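Local atomic coordinates of calcium-regulated actin-bundling protein (Dictyostelium discoideum, PDB entry 4X3N), a protein that binds and bundles actin filaments, is regulated by calcium, and may help shape and reorganize filopodia and pseudopodia during cell movement. Residues Asp144-Gly149 / Phe153-Leu158; Ala199-Lys204 / Lys287-Pro292. One frame throughout, in Å; residues are numbered along the deposited sequence.

Contact 1 closes the calcium-binding loop, between helix 132-143 and helix 153-160, before contact 2 opens, so the two follow in series along the chain. Contact 2 is made much later and spans a far longer separation in sequence: it brings helix 181-211 against the end of helix 273-290, across 82 intervening residues. The contacts share no helix or strand and lie on opposite sides of the chain's centre. The centres of contacts 1 and 2 are about 34 Å apart, and their nearest atoms about 18 Å. The chain thus keeps its metal site in one part and joins its long helices in another, where residues 199-204 belong to the C-terminal F-actin-bundling region.

Contact 1 of 2, residues Asp144-Gly149 / Phe153-Leu158; sequences DVNFDG and FLEYLL. With CA (calcium ion), chain D.
D144, just past helix 132-143, and E155, on helix 153-160, are the closest CA pair, 6.6 Å apart, a type I turn from D144 to F147 starting the loop that curls round the calcium ion. E155 reaches in from the helix with its chain extended beyond CG and grips the ion with both oxygens, OE1 at 2.7 Å and OE2 at 2.5 Å from the calcium. D144 CG lies anti to the backbone N (chi1 -177°), which swings OD1 inward to the calcium ion at 2.3 Å. The D144 and E155 side chains run alongside each other, their carboxylate planes 72° apart. D148 OD1 binds the calcium ion at 2.5 Å, while D148 OD2 accepts a 2.6 Å hydrogen bond from water 1, itself a calcium ligand. N146 and the carbonyl oxygen of R150 complete the seven-atom shell.

Backbone N-H groups hold the ligands in turn. V145 N gives E155 OE2 a weak 3.0 Å bond, bent to 125°. D144 OD1 takes D148 N on its syn lone pair, and G149 N donates to D144 OD2 at 2.8 Å, tilted out of the carboxylate plane. S152 OG hydrogen-bonds E155 OE1, and Y101 of the second subunit reaches D144 OD2.

The ligand pattern D144, N146, D148, R150 and E155, between two helices, fits an EF-hand loop, with E155 as its bidentate last ligand. Three carboxylates converge on one divalent ion, which probably offsets their mutual repulsion, and E155, with both oxygens on that ion, ties helix 153-160 to the loop.

Contact 2 of 2, residues Ala199-Lys204 / Lys287-Pro292; sequences AYEEEK and KKRYGP
E201 and Y290 meet through polar ends: Y290 OH donates a hydrogen bond to E201 OE2, modelled as very short at 2.4 Å, a length that is doubtful in detail. The bend of E201 at chi2 (-81°) turns its carboxylate toward helix 273-290, where OE2 lies in the plane of the tyrosine ring at its edge; carboxylate and ring planes stand 74° apart. Beside the hydroxyl, Y290 CE1 packs on Y200 CE2 at 3.9 Å.

The same OE2 has two further partners. R289 NH2 lies 3.4 Å from E201 OE2, a salt bridge of charges alone, because the oxygen sits well off the guanidinium plane and no N-H points at it. Water 2 donates to E201 OE2 at 2.7 Å and accepts from K204 NZ, also at 2.7 Å; its 3.4 Å link from R289 NH1 is weak. K204 NZ adds a weak 3.0 Å bond to Y200 OH, whose main partner is D229 of the same chain. R289 folds back over Y290, laying CG on one face of its ring and a guanidinium face against its OH. The carbonyl oxygen of Y290, meanwhile, is taken by K234 of helix 232-255, whose L237 packs on both tyrosines.

A phenylalanine in place of Y290 would probably leave E201 OE2 without its hydroxyl donor, more dependent on water 2 and the charge of R289. This carboxylate joins helix 181-211 to the last turn of helix 273-290: one oxygen of the buried E201 gathers a hydroxyl, a water and a cation, and the lysine and arginine nearby probably stabilise its negative charge.

Contact 1 of 2, residues Asp144-Gly149 / Phe153-Leu158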
# COMPACT_ATOMS: atom_id res chain seq x y z
N ASP A 144 -1.84 2.66 -17.56
CA ASP A 144 -2.14 1.50 -16.68
C ASP A 144 -3.07 0.47 -17.31
O ASP A 144 -4.27 0.32 -16.90
CB ASP A 144 -2.70 1.98 -15.34
CG ASP A 144 -2.96 0.83 -14.36
OD1 ASP A 144 -2.34 -0.23 -14.48
OD2 ASP A 144 -3.78 1.04 -13.46
N VAL A 145 -2.48 -0.33 -18.20
CA VAL A 145 -3.24 -1.22 -19.03
C VAL A 145 -3.76 -2.47 -18.35
O VAL A 145 -4.72 -3.02 -18.80
CB VAL A 145 -2.53 -1.55 -20.34
CG1 VAL A 145 -2.07 -0.24 -21.06
CG2 VAL A 145 -1.38 -2.47 -20.10
N ASN A 146 -3.19 -2.88 -17.22
CA ASN A 146 -3.81 -3.97 -16.49
C ASN A 146 -4.67 -3.52 -15.32
O ASN A 146 -5.08 -4.35 -14.52
CB ASN A 146 -2.77 -4.97 -16.06
CG ASN A 146 -1.66 -4.33 -15.31
OD1 ASN A 146 -1.71 -3.15 -15.00
ND2 ASN A 146 -0.61 -5.10 -15.05
N PHE A 147 -4.94 -2.22 -15.21
CA PHE A 147 -5.84 -1.66 -14.21
C PHE A 147 -5.52 -1.98 -12.76
O PHE A 147 -6.44 -2.27 -11.96
CB PHE A 147 -7.29 -2.01 -14.56
CG PHE A 147 -7.73 -1.47 -15.89
CD1 PHE A 147 -7.61 -2.21 -17.00
CD2 PHE A 147 -8.25 -0.21 -15.99
CE1 PHE A 147 -8.01 -1.71 -18.24
CE2 PHE A 147 -8.65 0.31 -17.21
CZ PHE A 147 -8.52 -0.46 -18.33
N ASP A 148 -4.22 -1.92 -12.42
CA ASP A 148 -3.83 -2.25 -11.06
C ASP A 148 -3.47 -1.05 -10.25
O ASP A 148 -3.06 -1.18 -9.13
CB ASP A 148 -2.76 -3.37 -11.03
CG ASP A 148 -1.43 -2.93 -11.60
OD1 ASP A 148 -1.36 -1.81 -12.06
OD2 ASP A 148 -0.46 -3.69 -11.58
N GLY A 149 -3.65 0.15 -10.82
CA GLY A 149 -3.23 1.41 -10.22
C GLY A 149 -1.70 1.56 -10.08
O GLY A 149 -1.23 2.39 -9.29
N PHE A 153 7.70 -0.28 -15.69
CA PHE A 153 8.58 0.22 -16.75
C PHE A 153 8.08 -0.23 -18.08
O PHE A 153 8.09 0.54 -19.03
CB PHE A 153 10.00 -0.21 -16.51
CG PHE A 153 11.04 0.56 -17.28
CD1 PHE A 153 10.98 1.93 -17.39
CD2 PHE A 153 12.17 -0.10 -17.80
CE1 PHE A 153 11.96 2.63 -18.12
CE2 PHE A 153 13.19 0.62 -18.49
CZ PHE A 153 13.05 1.96 -18.68
N LEU A 154 7.56 -1.46 -18.14
CA LEU A 154 6.93 -1.97 -19.35
C LEU A 154 5.81 -1.05 -19.83
O LEU A 154 5.73 -0.76 -21.00
CB LEU A 154 6.34 -3.36 -19.21
CG LEU A 154 5.69 -4.00 -20.46
CD1 LEU A 154 6.67 -4.30 -21.60
CD2 LEU A 154 5.01 -5.29 -20.06
N GLU A 155 4.94 -0.67 -18.93
CA GLU A 155 3.78 0.16 -19.29
C GLU A 155 4.23 1.55 -19.75
O GLU A 155 3.73 2.05 -20.73
CB GLU A 155 2.79 0.21 -18.12
CG GLU A 155 2.00 -1.07 -18.00
CD GLU A 155 1.26 -1.13 -16.70
OE1 GLU A 155 1.92 -1.09 -15.66
OE2 GLU A 155 0.01 -1.20 -16.74
N TYR A 156 5.19 2.14 -19.04
CA TYR A 156 5.82 3.39 -19.50
C TYR A 156 6.38 3.25 -20.93
O TYR A 156 6.17 4.12 -21.79
CB TYR A 156 6.92 3.86 -18.52
CG TYR A 156 7.97 4.71 -19.21
CD1 TYR A 156 7.72 6.06 -19.49
CD2 TYR A 156 9.22 4.20 -19.53
CE1 TYR A 156 8.70 6.86 -20.10
CE2 TYR A 156 10.18 4.96 -20.17
CZ TYR A 156 9.91 6.30 -20.48
OH TYR A 156 10.89 7.10 -21.12
N LEU A 157 7.09 2.16 -21.18
CA LEU A 157 7.68 1.94 -22.50
C LEU A 157 6.71 1.80 -23.64
O LEU A 157 6.88 2.41 -24.69
CB LEU A 157 8.59 0.74 -22.49
CG LEU A 157 9.83 0.99 -21.64
CD1 LEU A 157 10.59 -0.33 -21.42
CD2 LEU A 157 10.84 1.96 -22.30
N LEU A 158 5.66 1.04 -23.42
CA LEU A 158 4.69 0.82 -24.43
C LEU A 158 3.98 2.09 -24.83
O LEU A 158 3.65 2.28 -26.03
CB LEU A 158 3.67 -0.16 -23.92
CG LEU A 158 3.79 -1.67 -24.24
CD1 LEU A 158 4.90 -2.16 -25.11
CD2 LEU A 158 3.53 -2.50 -23.04
CA CA D . -0.31 -1.34 -14.24
O HOH W 1 1.17 -3.08 -13.54

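Contact 2 of 2, residues Ala199-Lys204 / Lys287-Pro292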
# COMPACT_ATOMS: atom_id res chain seq x y z
N ALA A 199 28.60 -5.88 -1.53
CA ALA A 199 29.52 -6.35 -0.50
C ALA A 199 30.72 -5.38 -0.37
O ALA A 199 31.05 -4.94 0.73
CB ALA A 199 30.03 -7.74 -0.86
N TYR A 200 31.35 -5.02 -1.49
CA TYR A 200 32.48 -4.07 -1.50
C TYR A 200 32.15 -2.66 -1.01
O TYR A 200 32.84 -2.09 -0.15
CB TYR A 200 33.10 -4.02 -2.89
CG TYR A 200 34.08 -2.87 -3.15
CD1 TYR A 200 35.41 -2.93 -2.71
CD2 TYR A 200 33.70 -1.78 -3.91
CE1 TYR A 200 36.30 -1.92 -2.99
CE2 TYR A 200 34.59 -0.76 -4.22
CZ TYR A 200 35.88 -0.83 -3.75
OH TYR A 200 36.72 0.22 -4.04
N GLU A 201 31.07 -2.09 -1.51
CA GLU A 201 30.67 -0.76 -1.06
C GLU A 201 30.16 -0.78 0.35
O GLU A 201 30.33 0.20 1.07
CB GLU A 201 29.62 -0.14 -1.97
CG GLU A 201 30.11 0.02 -3.37
CD GLU A 201 30.98 1.26 -3.63
OE1 GLU A 201 31.43 1.95 -2.72
OE2 GLU A 201 31.23 1.49 -4.81
N GLU A 202 29.60 -1.90 0.83
CA GLU A 202 29.14 -1.86 2.26
C GLU A 202 30.31 -1.87 3.20
O GLU A 202 30.34 -1.17 4.24
CB GLU A 202 28.15 -3.00 2.57
CG GLU A 202 26.72 -2.60 2.18
CD GLU A 202 25.73 -3.75 2.20
OE1 GLU A 202 26.20 -4.90 2.40
OE2 GLU A 202 24.51 -3.49 2.02
N GLU A 203 31.29 -2.67 2.88
CA GLU A 203 32.48 -2.68 3.68
C GLU A 203 33.26 -1.34 3.64
O GLU A 203 33.85 -0.95 4.60
CB GLU A 203 33.40 -3.73 3.14
CG GLU A 203 34.80 -3.73 3.71
CD GLU A 203 34.83 -4.17 5.15
OE1 GLU A 203 33.75 -4.33 5.78
OE2 GLU A 203 35.94 -4.32 5.68
N LYS A 204 33.37 -0.72 2.48
CA LYS A 204 33.94 0.59 2.37
C LYS A 204 33.24 1.53 3.33
O LYS A 204 33.89 2.23 4.10
CB LYS A 204 33.75 1.08 0.96
CG LYS A 204 34.93 1.79 0.43
CD LYS A 204 34.63 2.48 -0.89
CE LYS A 204 35.68 2.07 -1.86
NZ LYS A 204 35.40 2.75 -3.15
N LYS A 287 32.34 -2.29 -15.87
CA LYS A 287 33.84 -2.38 -15.98
C LYS A 287 34.43 -1.02 -15.82
O LYS A 287 35.44 -0.82 -15.16
CB LYS A 287 34.27 -2.96 -17.33
CG LYS A 287 34.13 -4.45 -17.37
CD LYS A 287 34.32 -5.04 -18.75
CE LYS A 287 35.77 -5.06 -19.19
NZ LYS A 287 35.84 -5.58 -20.60
N LYS A 288 33.77 -0.06 -16.43
CA LYS A 288 34.18 1.34 -16.35
C LYS A 288 34.30 1.75 -14.88
O LYS A 288 35.31 2.32 -14.49
CB LYS A 288 33.18 2.13 -17.18
CG LYS A 288 32.83 3.57 -16.89
CD LYS A 288 32.32 4.14 -18.23
CE LYS A 288 31.07 4.99 -18.10
NZ LYS A 288 31.47 6.39 -17.84
N ARG A 289 33.33 1.36 -14.06
CA ARG A 289 33.20 1.87 -12.69
C ARG A 289 34.01 1.04 -11.68
O ARG A 289 34.56 1.57 -10.76
CB ARG A 289 31.70 1.98 -12.38
CG ARG A 289 31.29 2.23 -10.93
CD ARG A 289 30.98 3.68 -10.63
NE ARG A 289 30.57 3.90 -9.23
CZ ARG A 289 31.39 3.92 -8.16
NH1 ARG A 289 32.71 3.74 -8.28
NH2 ARG A 289 30.87 4.13 -6.93
N TYR A 290 34.10 -0.27 -11.87
CA TYR A 290 34.72 -1.14 -10.88
C TYR A 290 35.87 -2.00 -11.39
O TYR A 290 36.49 -2.72 -10.59
CB TYR A 290 33.64 -2.04 -10.28
CG TYR A 290 32.69 -1.28 -9.39
CD1 TYR A 290 33.11 -0.81 -8.15
CD2 TYR A 290 31.40 -1.04 -9.75
CE1 TYR A 290 32.27 -0.12 -7.34
CE2 TYR A 290 30.54 -0.33 -8.94
CZ TYR A 290 30.97 0.11 -7.72
OH TYR A 290 30.14 0.80 -6.86
N GLY A 291 36.15 -1.95 -12.69
CA GLY A 291 37.29 -2.68 -13.33
C GLY A 291 38.64 -1.99 -13.15
O GLY A 291 38.73 -1.03 -12.42
N PRO A 292 39.68 -2.44 -13.87
CA PRO A 292 41.10 -2.19 -13.48
C PRO A 292 41.66 -0.83 -13.88
O PRO A 292 41.34 -0.36 -14.97
CB PRO A 292 41.83 -3.26 -14.28
CG PRO A 292 41.01 -3.40 -15.53
CD PRO A 292 39.60 -2.96 -15.25
O HOH W 2 33.60 2.79 -5.13